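Local coordinates for amidase (Bacillus anthracis, PDB 5EWQ), which probably hydrolyses carboxylic acid amides to the acid and ammonia, as a member of the amidase signature family, at residues Lys43-Ala48 / Ser69-Arg74; Ile83-Val88 / Ala214-Leu219; Pro93-Glu98 / Phe161-Ala166; Arg21-Ile26 / Asp79-Thr84; Glu52-Ile57 / Gln104-Asn109. All coordinates share one frame; numbering follows the deposited sequence.

Contact 1: residues Lys43-Ala48 / Ser69-Arg74; sequences KEVVNA and SIYLFR
The guanidinium of Arg74 carries a methyl on one face. CG2 of Val46 stands 3.5 Å above its plane, offset toward the rim, with NH1 as the nearest atom. The Val46 side chain meets the arginine chain at about a right angle. The ring of Tyr71 is met obliquely by Val45, whose CG1 lies 3.8 Å from the OH and 4.2 Å from CZ. The other branch of Val45 turns to Ile70: CG2 and the Ile70 CD1 are 3.7 Å apart. A chi1 of 161° sets CG1 of Val45 anti to the backbone N, toward Tyr71, and leaves CG2 for Ile70. The two branches thus touch the phenol end and the isoleucine tip separately.

No hydrogen bond joins the two segments. The polar end of Arg74 is held from outside: NH1 makes a salt bridge to Glu42, and NH2 donates to the carbonyl of Ala214. These bonds probably fix the rotation of the plane on which Val46 rests. An acetate ion, probably from the crystallisation liquor, lies about 5 Å from the Arg74 side chain.

The chain leaves helix 35-45 here in a type II turn from Val45 to Ala48. Helix 64-79 lies against this end. Helix 50-58 adds Leu53 and Met56 to Val45, and Leu163 of strand 161-166 packs on Tyr71.

Contact 2: residues Ile83-Val88 / Ala214-Leu219; sequences ITLNSV and ADFAPL
Leu85 and Phe216 form the tight part of this contact, together with Ala214. CD1 of Leu85 lies 3.8 Å from the Ala214 CB and 4.0 Å from CE2 of Phe216. One methyl thus touches both residues. It meets the Phe216 ring obliquely, and the leucine side chain crosses the aromatic one at a slant. Within the second segment, CB of Ala214 stands 3.6 Å above one face of that ring, toward its rim. Ser87 takes the edge: its OG lies in the ring plane, 3.9 Å from both CD2 and CE2 of Phe216. A chi1 of 63°, between the serine's own N and carbonyl carbon, leaves OG at this ring edge.

Packing is looser to the sides. Val88 faces the segment 214-219 without touching it. The Ile83-Thr84 end of the loop is partly exposed, while Leu85 and Ser87 are buried, as are Ala214 and Phe216. Both segments are loops that lead into strands, 88-91 and 219-223, of the central sheet. Helix 206-213 backs the contact through Thr210 and Val211.

No hydrogen bond crosses between the segments. The hydrogen bond of Ser87 OG with Asp79 supplies a polar partner for this buried hydroxyl. The join is one of apolar packing with a single polar atom, already bonded, at its border.

Contact 3: residues Pro93-Glu98 / Phe161-Ala166; sequences PNAMEE and FVLGKA
Phe161 and Glu98 are brought together by their first torsions. CG of Phe161 lies between its backbone N and carbonyl carbon (chi1 72°), which turns the ring toward helix 95-104. CG of Glu98 is anti to the carbonyl carbon (chi1 -65°), and the chain then runs extended to the base of the phenylalanine. There OE1 of Glu98 approaches CB of Phe161 at 3.4 Å. Carboxylate and ring planes are 78° apart, and the oxygen meets the ring obliquely. The other carboxylate oxygen has a weak hydrogen bond with Asn92.

Ala95 packs beside the ring. Its carbonyl O lies 3.7 Å from CE2 of Phe161, and its CB is 4.2 Å from the same ring carbon. That CB also touches CD1 of Leu163 at 4.1 Å. Consistent with the small side chain, the CA atoms of Ala95 and Leu163 are 5.8 Å apart. No hydrogen bond crosses between the segments.

The first turn of helix 95-104 thus packs on strand 161-166. In the central mixed sheet this strand runs between 88-91, antiparallel to it, and 118-122, parallel to it. Thr68 of helix 64-79 touches both Phe161 and Leu163.

Contact 4: residues Arg21-Ile26 / Asp79-Thr84; sequences RVLQPI and DQNGIT
Leu23 and Gln80 mark the closest backbone approach, 7.3 Å between CA atoms, where helix 20-28 packs against the segment after helix 64-79. The motif of that segment is a type II' beta turn, Asn81 to Thr84, on the way to strand 88-91. The helix kinks at Pro25, whose N has no bond to the turn before.

Gln80 carries most of the contact with its aliphatic part. Its CG lies 3.7 Å from CG1 of Val22, the two side chains crossing at about a right angle. Its CB is 3.7 Å from CD2 of Leu23. The same leucine methyl also approaches ND2 of Asn81 at 3.7 Å, while that nitrogen is bonded to the carbonyl of Gln76. A bend at chi2 (-59°) folds the Gln80 amide back toward Asp79 while it stays beside Val22. Its NE2 then donates to OD2 of Asp79 at 2.6 Å, on the anti side of the carboxylate, while OE1 pairs with Lys187. The turn itself is closed by Thr84 N bonding to Asn81 O. In addition, Thr84 OG1 donates to Gly82 O at 2.9 Å from above the carbonyl plane, 72° out of it.

Contact 5: residues Glu52-Ile57 / Gln104-Asn109; sequences ELQKMI and QERSRN
Gln54 OE1 is gripped by the hydroxyl of Tyr64 and, weakly, by Lys110 NZ. Across the contact it also faces NH1 of Arg106, but at 3.7 Å this is no hydrogen bond. The amide and guanidinium planes lie only 18° apart, and the oxygen approaches the guanidinium obliquely. The other end of the amide, NE2, donates to the carbonyl of Asn113. The amide therefore has partners at both ends.

Ile57 supplies the main contact. Its CD1 stands 3.4 Å above the guanidinium of Arg106, over the centre. CG1 covers the same face toward NH2, at 3.3 Å. With chi1 of 61°, CG1 of Ile57 lies between the backbone N and the carbonyl carbon, which carries the ethyl branch over the plane. Arg106 reaches out to it with a chain extended from CG to NE.

The arginine comes from the short helix 106-109, which follows helix 95-104. Its target is the Gln54-Ile57 part of helix 50-58, well out from the centre of the chain. Tyr64, at the start of helix 64-79, also touches Ile57.

The charge of Arg106 is met outside the two segments, by a salt bridge from NH2 to Asp58. Lys110 NZ lies close to Arg106 NH1 as a like charge; its weak bond to Gln54 OE1 may ease this. Ile57 thus packs on a cation whose charge is paired by Asp58, the residue after Ile57.

Helix 64-79 and the loop that follows it tie most of the set together. Contact 1 uses the middle of this helix, and segment 79-84 of contact 4 starts at its end. Contact 2 shares Ile83 and Thr84 with contact 4, and their centres are 10 Å apart. Contacts 1 and 2 are 11 Å apart by centres and joined by polar pairs: Asn47 N lies 2.7 Å from Asp215 OD2. Leu163 of contact 3 reaches Tyr71 and Leu72 of contact 1, and also Phe216 of contact 2. Contact 5 is peripheral, touching contact 1 through Leu53 and Met56 and contact 2 through Leu53 on Pro218, while contact 4 lies 28 Å from it between centres. The acetate sits by contact 1.

Contact 1: residues Lys43-Ala48 / Ser69-Arg74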
# COMPACT_ATOMS: atom_id res chain seq x y z
N LYS A 43 15.03 20.00 -3.90
CA LYS A 43 15.16 19.74 -5.33
C LYS A 43 16.08 18.55 -5.60
O LYS A 43 16.03 17.96 -6.68
CB LYS A 43 15.69 20.98 -6.05
CG LYS A 43 14.80 22.21 -5.92
CD LYS A 43 15.39 23.39 -6.67
N GLU A 44 16.91 18.21 -4.62
CA GLU A 44 17.86 17.12 -4.78
C GLU A 44 17.31 15.81 -4.20
O GLU A 44 17.82 14.73 -4.48
CB GLU A 44 19.19 17.47 -4.10
CG GLU A 44 20.40 16.77 -4.69
CD GLU A 44 20.89 17.41 -5.98
OE1 GLU A 44 20.40 18.51 -6.32
OE2 GLU A 44 21.76 16.81 -6.65
N VAL A 45 16.27 15.93 -3.38
CA VAL A 45 15.68 14.77 -2.71
C VAL A 45 14.48 14.21 -3.48
O VAL A 45 14.31 13.00 -3.58
CB VAL A 45 15.26 15.13 -1.27
CG1 VAL A 45 14.25 14.13 -0.72
CG2 VAL A 45 16.48 15.20 -0.36
N VAL A 46 13.66 15.11 -4.02
CA VAL A 46 12.47 14.71 -4.76
C VAL A 46 12.80 13.78 -5.93
O VAL A 46 13.72 14.04 -6.70
CB VAL A 46 11.72 15.95 -5.31
CG1 VAL A 46 10.66 15.55 -6.32
CG2 VAL A 46 11.10 16.74 -4.16
N ASN A 47 12.05 12.67 -6.00
CA ASN A 47 12.18 11.67 -7.06
C ASN A 47 13.51 10.92 -7.02
O ASN A 47 13.87 10.24 -7.98
CB ASN A 47 11.98 12.31 -8.44
CG ASN A 47 11.58 11.31 -9.50
OD1 ASN A 47 10.92 10.31 -9.21
ND2 ASN A 47 11.97 11.57 -10.75
N ALA A 48 14.22 11.03 -5.91
CA ALA A 48 15.47 10.29 -5.73
C ALA A 48 15.20 8.98 -5.00
O ALA A 48 14.42 8.93 -4.05
CB ALA A 48 16.49 11.12 -4.97
N SER A 69 12.88 16.82 7.52
CA SER A 69 12.39 18.20 7.48
C SER A 69 11.74 18.53 6.15
O SER A 69 10.71 19.21 6.10
CB SER A 69 13.54 19.18 7.75
OG SER A 69 14.48 19.16 6.70
N ILE A 70 12.34 18.05 5.06
CA ILE A 70 11.82 18.30 3.72
C ILE A 70 10.43 17.69 3.54
O ILE A 70 9.51 18.34 3.06
CB ILE A 70 12.76 17.74 2.64
CG1 ILE A 70 14.12 18.45 2.70
CG2 ILE A 70 12.15 17.90 1.25
CD1 ILE A 70 15.13 17.91 1.71
N TYR A 71 10.29 16.43 3.95
CA TYR A 71 9.02 15.72 3.83
C TYR A 71 7.92 16.39 4.64
O TYR A 71 6.82 16.60 4.14
CB TYR A 71 9.19 14.26 4.27
CG TYR A 71 10.00 13.44 3.29
CD1 TYR A 71 9.78 13.55 1.92
CD2 TYR A 71 10.98 12.56 3.73
CE1 TYR A 71 10.51 12.80 1.02
CE2 TYR A 71 11.71 11.81 2.84
CZ TYR A 71 11.48 11.93 1.48
OH TYR A 71 12.21 11.18 0.59
N LEU A 72 8.23 16.73 5.89
CA LEU A 72 7.28 17.42 6.75
C LEU A 72 6.88 18.76 6.16
O LEU A 72 5.72 19.17 6.25
CB LEU A 72 7.87 17.63 8.15
CG LEU A 72 8.17 16.37 8.97
CD1 LEU A 72 8.77 16.74 10.32
CD2 LEU A 72 6.91 15.53 9.14
N PHE A 73 7.84 19.44 5.54
CA PHE A 73 7.59 20.73 4.90
C PHE A 73 6.69 20.56 3.68
O PHE A 73 5.81 21.39 3.43
CB PHE A 73 8.91 21.39 4.50
CG PHE A 73 8.74 22.71 3.81
CD1 PHE A 73 8.28 23.82 4.51
CD2 PHE A 73 9.05 22.85 2.47
CE1 PHE A 73 8.13 25.04 3.87
CE2 PHE A 73 8.90 24.07 1.83
CZ PHE A 73 8.44 25.16 2.53
N ARG A 74 6.90 19.49 2.93
CA ARG A 74 6.10 19.21 1.75
C ARG A 74 4.68 18.81 2.12
O ARG A 74 3.72 19.20 1.46
CB ARG A 74 6.75 18.12 0.90
CG ARG A 74 8.04 18.55 0.23
CD ARG A 74 8.58 17.46 -0.69
NE ARG A 74 7.63 17.11 -1.74
CZ ARG A 74 7.55 17.74 -2.91
NH1 ARG A 74 8.37 18.74 -3.19
NH2 ARG A 74 6.65 17.36 -3.81

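Contact 2: residues Ile83-Val88 / Ala214-Leu219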
# COMPACT_ATOMS: atom_id res chain seq x y z
N ILE A 83 -2.29 22.47 -3.03
CA ILE A 83 -3.14 21.56 -3.78
C ILE A 83 -3.97 20.70 -2.81
O ILE A 83 -5.04 20.21 -3.16
CB ILE A 83 -2.32 20.65 -4.72
CG1 ILE A 83 -3.23 19.91 -5.70
CG2 ILE A 83 -1.44 19.69 -3.94
CD1 ILE A 83 -4.00 20.82 -6.63
N THR A 84 -3.46 20.55 -1.59
CA THR A 84 -4.16 19.86 -0.50
C THR A 84 -4.64 18.46 -0.91
O THR A 84 -5.83 18.23 -1.07
CB THR A 84 -5.36 20.68 0.00
OG1 THR A 84 -5.01 22.07 0.04
CG2 THR A 84 -5.78 20.23 1.40
N LEU A 85 -3.69 17.54 -1.07
CA LEU A 85 -4.02 16.18 -1.47
C LEU A 85 -4.72 15.42 -0.35
O LEU A 85 -5.49 14.50 -0.60
CB LEU A 85 -2.76 15.43 -1.90
CG LEU A 85 -1.95 16.06 -3.03
CD1 LEU A 85 -0.71 15.23 -3.34
CD2 LEU A 85 -2.80 16.24 -4.27
N ASN A 86 -4.44 15.83 0.89
CA ASN A 86 -5.04 15.22 2.08
C ASN A 86 -4.85 13.71 2.10
O ASN A 86 -5.81 12.95 2.06
CB ASN A 86 -6.53 15.56 2.16
CG ASN A 86 -7.11 15.29 3.54
OD1 ASN A 86 -6.39 15.24 4.53
ND2 ASN A 86 -8.43 15.12 3.60
N SER A 87 -3.59 13.28 2.17
CA SER A 87 -3.27 11.86 2.14
C SER A 87 -2.59 11.40 3.42
O SER A 87 -2.28 10.22 3.58
CB SER A 87 -2.37 11.55 0.94
OG SER A 87 -1.12 12.22 1.05
N VAL A 88 -2.36 12.34 4.33
CA VAL A 88 -1.71 12.04 5.60
C VAL A 88 -2.67 12.21 6.77
O VAL A 88 -3.26 13.27 6.96
CB VAL A 88 -0.48 12.93 5.83
CG1 VAL A 88 0.17 12.62 7.16
CG2 VAL A 88 0.52 12.75 4.69
N ALA A 214 3.86 11.88 -4.36
CA ALA A 214 4.08 13.31 -4.20
C ALA A 214 5.34 13.60 -3.39
O ALA A 214 5.57 14.73 -2.95
CB ALA A 214 2.87 13.96 -3.53
N ASP A 215 6.15 12.56 -3.20
CA ASP A 215 7.41 12.66 -2.46
C ASP A 215 7.21 13.21 -1.04
O ASP A 215 7.94 14.09 -0.60
CB ASP A 215 8.42 13.52 -3.21
CG ASP A 215 8.91 12.87 -4.49
OD1 ASP A 215 8.26 13.06 -5.54
OD2 ASP A 215 9.94 12.17 -4.44
N PHE A 216 6.21 12.68 -0.34
CA PHE A 216 6.01 13.00 1.06
C PHE A 216 6.78 12.00 1.92
O PHE A 216 6.93 12.18 3.13
CB PHE A 216 4.52 12.97 1.43
CG PHE A 216 3.71 14.01 0.72
CD1 PHE A 216 4.29 15.18 0.26
CD2 PHE A 216 2.35 13.82 0.51
CE1 PHE A 216 3.54 16.14 -0.39
CE2 PHE A 216 1.60 14.78 -0.14
CZ PHE A 216 2.19 15.94 -0.59
N ALA A 217 7.28 10.95 1.27
CA ALA A 217 8.03 9.89 1.93
C ALA A 217 8.72 9.02 0.88
O ALA A 217 8.22 8.88 -0.24
CB ALA A 217 7.11 9.04 2.80
N PRO A 218 9.88 8.44 1.23
CA PRO A 218 10.59 7.56 0.29
C PRO A 218 9.86 6.24 0.12
O PRO A 218 9.75 5.74 -1.00
CB PRO A 218 11.95 7.34 0.97
CG PRO A 218 12.03 8.34 2.08
CD PRO A 218 10.62 8.59 2.49
N LEU A 219 9.36 5.70 1.22
CA LEU A 219 8.68 4.40 1.21
C LEU A 219 7.36 4.47 1.97
O LEU A 219 7.14 5.38 2.76
CB LEU A 219 9.59 3.33 1.82
CG LEU A 219 10.96 3.19 1.18
CD1 LEU A 219 11.82 2.21 1.95
CD2 LEU A 219 10.82 2.75 -0.27

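Contact 3: residues Pro93-Glu98 / Phe161-Ala166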
# COMPACT_ATOMS: atom_id res chain seq x y z
N PRO A 93 5.25 13.12 16.11
CA PRO A 93 5.80 14.32 16.75
C PRO A 93 7.26 14.14 17.14
O PRO A 93 7.97 15.13 17.35
CB PRO A 93 4.91 14.48 17.99
CG PRO A 93 4.44 13.11 18.29
CD PRO A 93 4.26 12.45 16.96
N ASN A 94 7.70 12.89 17.23
CA ASN A 94 9.08 12.59 17.57
C ASN A 94 9.90 12.22 16.33
O ASN A 94 10.98 11.64 16.45
CB ASN A 94 9.14 11.44 18.58
CG ASN A 94 8.37 11.74 19.85
OD1 ASN A 94 8.28 12.89 20.28
ND2 ASN A 94 7.79 10.71 20.45
N ALA A 95 9.38 12.56 15.16
CA ALA A 95 10.03 12.22 13.89
C ALA A 95 11.42 12.84 13.79
O ALA A 95 12.36 12.21 13.29
CB ALA A 95 9.17 12.66 12.72
N MSE A 96 11.55 14.08 14.26
CA MSE A 96 12.83 14.78 14.23
C MSE A 96 13.77 14.27 15.32
O MSE A 96 14.96 14.10 15.08
CB MSE A 96 12.62 16.29 14.38
CG MSE A 96 11.88 16.92 13.21
SE MSE A 96 12.91 16.91 11.56
CE MSE A 96 13.21 18.83 11.38
N GLU A 97 13.22 14.01 16.50
CA GLU A 97 14.01 13.52 17.62
C GLU A 97 14.60 12.15 17.32
O GLU A 97 15.73 11.85 17.71
CB GLU A 97 13.16 13.46 18.90
CG GLU A 97 13.92 13.01 20.13
CD GLU A 97 13.15 13.24 21.41
OE1 GLU A 97 12.30 12.40 21.77
OE2 GLU A 97 13.40 14.28 22.07
N GLU A 98 13.84 11.33 16.61
CA GLU A 98 14.32 10.01 16.20
C GLU A 98 15.31 10.14 15.05
O GLU A 98 16.26 9.36 14.94
CB GLU A 98 13.15 9.11 15.79
CG GLU A 98 12.21 8.77 16.93
CD GLU A 98 11.00 7.98 16.47
OE1 GLU A 98 11.05 7.40 15.37
OE2 GLU A 98 9.99 7.95 17.21
N PHE A 161 12.27 4.36 10.63
CA PHE A 161 11.33 4.89 11.61
C PHE A 161 10.06 5.37 10.93
O PHE A 161 10.07 5.75 9.76
CB PHE A 161 11.96 6.03 12.41
CG PHE A 161 12.15 7.30 11.62
CD1 PHE A 161 13.24 7.46 10.79
CD2 PHE A 161 11.24 8.34 11.73
CE1 PHE A 161 13.41 8.63 10.06
CE2 PHE A 161 11.40 9.51 11.02
CZ PHE A 161 12.49 9.65 10.18
N VAL A 162 8.95 5.34 11.66
CA VAL A 162 7.66 5.75 11.11
C VAL A 162 7.53 7.27 11.09
O VAL A 162 7.43 7.91 12.14
CB VAL A 162 6.49 5.15 11.89
CG1 VAL A 162 5.17 5.54 11.25
CG2 VAL A 162 6.62 3.64 11.96
N LEU A 163 7.52 7.84 9.89
CA LEU A 163 7.36 9.28 9.72
C LEU A 163 5.95 9.73 10.08
O LEU A 163 5.75 10.76 10.72
CB LEU A 163 7.69 9.69 8.28
CG LEU A 163 7.45 11.15 7.91
CD1 LEU A 163 8.34 12.07 8.74
CD2 LEU A 163 7.67 11.38 6.43
N GLY A 164 4.97 8.94 9.65
CA GLY A 164 3.57 9.24 9.92
C GLY A 164 2.64 8.17 9.37
O GLY A 164 3.08 7.08 9.03
N LYS A 165 1.36 8.49 9.29
CA LYS A 165 0.38 7.53 8.78
C LYS A 165 -0.40 8.09 7.60
O LYS A 165 -0.65 9.30 7.52
CB LYS A 165 -0.57 7.10 9.90
CG LYS A 165 0.13 6.29 10.98
CD LYS A 165 -0.84 5.77 12.03
CE LYS A 165 -0.12 4.88 13.03
NZ LYS A 165 -1.02 4.38 14.10
N ALA A 166 -0.78 7.21 6.68
CA ALA A 166 -1.40 7.61 5.43
C ALA A 166 -2.92 7.46 5.45
O ALA A 166 -3.46 6.59 6.14
CB ALA A 166 -0.82 6.81 4.28

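Contact 4: residues Arg21-Ile26 / Asp79-Thr84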
# COMPACT_ATOMS: atom_id res chain seq x y z
N ARG A 21 -4.42 18.30 13.02
CA ARG A 21 -3.91 17.01 13.46
C ARG A 21 -2.55 16.74 12.84
O ARG A 21 -1.69 16.08 13.44
CB ARG A 21 -4.90 15.90 13.11
CG ARG A 21 -4.40 14.49 13.40
CD ARG A 21 -5.42 13.44 12.97
NE ARG A 21 -6.59 13.43 13.83
CZ ARG A 21 -6.73 12.63 14.88
NH1 ARG A 21 -5.76 11.79 15.21
NH2 ARG A 21 -7.84 12.68 15.62
N VAL A 22 -2.35 17.25 11.63
CA VAL A 22 -1.11 17.04 10.88
C VAL A 22 -0.19 18.25 10.96
O VAL A 22 1.03 18.11 11.12
CB VAL A 22 -1.42 16.71 9.40
CG1 VAL A 22 -0.13 16.65 8.59
CG2 VAL A 22 -2.19 15.41 9.30
N LEU A 23 -0.77 19.44 10.86
CA LEU A 23 0.01 20.68 10.82
C LEU A 23 0.76 20.96 12.12
O LEU A 23 1.93 21.35 12.09
CB LEU A 23 -0.90 21.86 10.48
CG LEU A 23 -1.48 21.88 9.06
CD1 LEU A 23 -2.35 23.11 8.86
CD2 LEU A 23 -0.36 21.83 8.03
N GLN A 24 0.09 20.78 13.25
CA GLN A 24 0.68 21.08 14.55
C GLN A 24 1.90 20.21 14.89
O GLN A 24 2.89 20.74 15.41
CB GLN A 24 -0.37 20.97 15.66
CG GLN A 24 -1.29 22.18 15.75
CD GLN A 24 -2.34 22.03 16.84
OE1 GLN A 24 -2.47 20.98 17.45
NE2 GLN A 24 -3.08 23.11 17.08
N PRO A 25 1.85 18.89 14.63
CA PRO A 25 3.09 18.14 14.83
C PRO A 25 4.21 18.62 13.91
O PRO A 25 5.37 18.60 14.29
CB PRO A 25 2.69 16.70 14.50
CG PRO A 25 1.23 16.65 14.77
CD PRO A 25 0.71 17.99 14.36
N ILE A 26 3.84 19.04 12.70
CA ILE A 26 4.81 19.58 11.75
C ILE A 26 5.32 20.95 12.21
O ILE A 26 6.52 21.21 12.20
CB ILE A 26 4.20 19.71 10.34
CG1 ILE A 26 3.91 18.32 9.76
CG2 ILE A 26 5.13 20.47 9.41
CD1 ILE A 26 3.28 18.35 8.38
N ASP A 79 0.11 18.72 1.15
CA ASP A 79 -0.89 17.74 1.56
C ASP A 79 -2.03 18.39 2.34
O ASP A 79 -3.19 18.07 2.12
CB ASP A 79 -0.24 16.64 2.40
CG ASP A 79 -1.21 15.51 2.72
OD1 ASP A 79 -1.39 14.62 1.86
OD2 ASP A 79 -1.78 15.51 3.83
N GLN A 80 -1.68 19.30 3.26
CA GLN A 80 -2.69 19.98 4.06
C GLN A 80 -2.88 21.43 3.61
O GLN A 80 -3.75 22.14 4.10
CB GLN A 80 -2.32 19.93 5.54
CG GLN A 80 -2.23 18.52 6.11
CD GLN A 80 -3.54 17.76 5.98
OE1 GLN A 80 -4.60 18.26 6.35
NE2 GLN A 80 -3.46 16.54 5.45
N ASN A 81 -2.05 21.85 2.66
CA ASN A 81 -2.19 23.17 2.05
C ASN A 81 -1.91 23.11 0.55
O ASN A 81 -1.62 22.04 0.02
CB ASN A 81 -1.26 24.18 2.72
CG ASN A 81 -1.69 24.51 4.14
OD1 ASN A 81 -2.63 25.27 4.36
ND2 ASN A 81 -0.98 23.95 5.11
N GLY A 82 -2.00 24.25 -0.12
CA GLY A 82 -1.79 24.32 -1.55
C GLY A 82 -2.79 23.46 -2.30
O GLY A 82 -4.00 23.68 -2.20
N ILE A 83 -2.29 22.47 -3.03
CA ILE A 83 -3.14 21.56 -3.78
C ILE A 83 -3.97 20.70 -2.81
O ILE A 83 -5.04 20.21 -3.16
CB ILE A 83 -2.32 20.65 -4.72
CG1 ILE A 83 -3.23 19.91 -5.70
CG2 ILE A 83 -1.44 19.69 -3.94
CD1 ILE A 83 -4.00 20.82 -6.63
N THR A 84 -3.46 20.55 -1.59
CA THR A 84 -4.16 19.86 -0.50
C THR A 84 -4.64 18.46 -0.91
O THR A 84 -5.83 18.23 -1.07
CB THR A 84 -5.36 20.68 0.00
OG1 THR A 84 -5.01 22.07 0.04
CG2 THR A 84 -5.78 20.23 1.40

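Contact 5: residues Glu52-Ile57 / Gln104-Asn109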
# COMPACT_ATOMS: atom_id res chain seq x y z
N GLU A 52 20.15 6.55 -3.67
CA GLU A 52 20.66 7.88 -3.98
C GLU A 52 20.62 8.78 -2.75
O GLU A 52 21.48 9.66 -2.59
CB GLU A 52 19.85 8.51 -5.12
CG GLU A 52 19.95 7.75 -6.44
CD GLU A 52 19.10 8.37 -7.53
OE1 GLU A 52 18.58 9.49 -7.32
OE2 GLU A 52 18.95 7.74 -8.60
N LEU A 53 19.63 8.57 -1.89
CA LEU A 53 19.51 9.34 -0.66
C LEU A 53 20.64 9.00 0.31
O LEU A 53 21.11 9.85 1.06
CB LEU A 53 18.16 9.09 0.00
CG LEU A 53 16.93 9.65 -0.71
CD1 LEU A 53 15.65 9.27 0.03
CD2 LEU A 53 17.04 11.16 -0.86
N GLN A 54 21.07 7.74 0.29
CA GLN A 54 22.15 7.29 1.15
C GLN A 54 23.49 7.85 0.68
O GLN A 54 24.41 8.03 1.47
CB GLN A 54 22.22 5.76 1.19
CG GLN A 54 20.94 5.08 1.69
CD GLN A 54 20.77 5.17 3.20
OE1 GLN A 54 21.52 5.86 3.89
NE2 GLN A 54 19.77 4.46 3.72
N LYS A 55 23.58 8.14 -0.62
CA LYS A 55 24.80 8.71 -1.18
C LYS A 55 24.90 10.20 -0.87
O LYS A 55 25.99 10.74 -0.73
CB LYS A 55 24.84 8.49 -2.70
CG LYS A 55 24.96 7.03 -3.11
CD LYS A 55 24.95 6.89 -4.63
N MSE A 56 23.74 10.85 -0.75
CA MSE A 56 23.70 12.28 -0.47
C MSE A 56 24.12 12.60 0.96
O MSE A 56 24.56 13.71 1.25
CB MSE A 56 22.29 12.83 -0.72
CG MSE A 56 21.90 12.90 -2.19
SE MSE A 56 20.13 13.67 -2.43
CE MSE A 56 20.36 15.29 -1.38
N ILE A 57 24.00 11.61 1.84
CA ILE A 57 24.35 11.80 3.25
C ILE A 57 25.74 11.25 3.55
O ILE A 57 26.35 11.61 4.55
CB ILE A 57 23.31 11.15 4.18
CG1 ILE A 57 23.26 9.64 3.94
CG2 ILE A 57 21.94 11.76 3.96
CD1 ILE A 57 22.13 8.95 4.66
N GLN A 104 23.29 10.63 14.80
CA GLN A 104 24.37 10.51 15.78
C GLN A 104 24.97 9.11 15.77
O GLN A 104 26.19 8.95 15.79
CB GLN A 104 23.86 10.85 17.18
CG GLN A 104 23.37 12.28 17.34
CD GLN A 104 22.79 12.55 18.71
OE1 GLN A 104 22.62 11.63 19.52
NE2 GLN A 104 22.49 13.81 18.99
N GLU A 105 24.11 8.10 15.73
CA GLU A 105 24.56 6.72 15.75
C GLU A 105 24.65 6.15 14.34
O GLU A 105 24.65 4.94 14.15
CB GLU A 105 23.61 5.86 16.59
CG GLU A 105 23.33 6.42 17.97
CD GLU A 105 22.40 5.53 18.78
OE1 GLU A 105 21.76 6.04 19.72
OE2 GLU A 105 22.32 4.32 18.48
N ARG A 106 24.74 7.04 13.35
CA ARG A 106 24.78 6.61 11.95
C ARG A 106 26.04 5.81 11.63
O ARG A 106 25.95 4.64 11.29
CB ARG A 106 24.68 7.82 11.02
CG ARG A 106 25.04 7.50 9.58
CD ARG A 106 24.47 8.51 8.60
NE ARG A 106 24.98 8.30 7.25
CZ ARG A 106 24.57 7.33 6.44
NH1 ARG A 106 23.63 6.48 6.83
NH2 ARG A 106 25.10 7.22 5.23
N SER A 107 27.20 6.45 11.75
CA SER A 107 28.46 5.82 11.37
C SER A 107 28.82 4.61 12.23
O SER A 107 29.76 3.89 11.93
CB SER A 107 29.60 6.85 11.43
OG SER A 107 29.75 7.37 12.74
N ARG A 108 28.05 4.40 13.30
CA ARG A 108 28.33 3.30 14.22
C ARG A 108 27.33 2.15 14.08
O ARG A 108 27.69 0.99 14.25
CB ARG A 108 28.33 3.81 15.66
N ASN A 109 26.08 2.48 13.77
CA ASN A 109 25.02 1.47 13.74
C ASN A 109 24.43 1.21 12.35
O ASN A 109 23.52 0.40 12.20
CB ASN A 109 23.90 1.87 14.70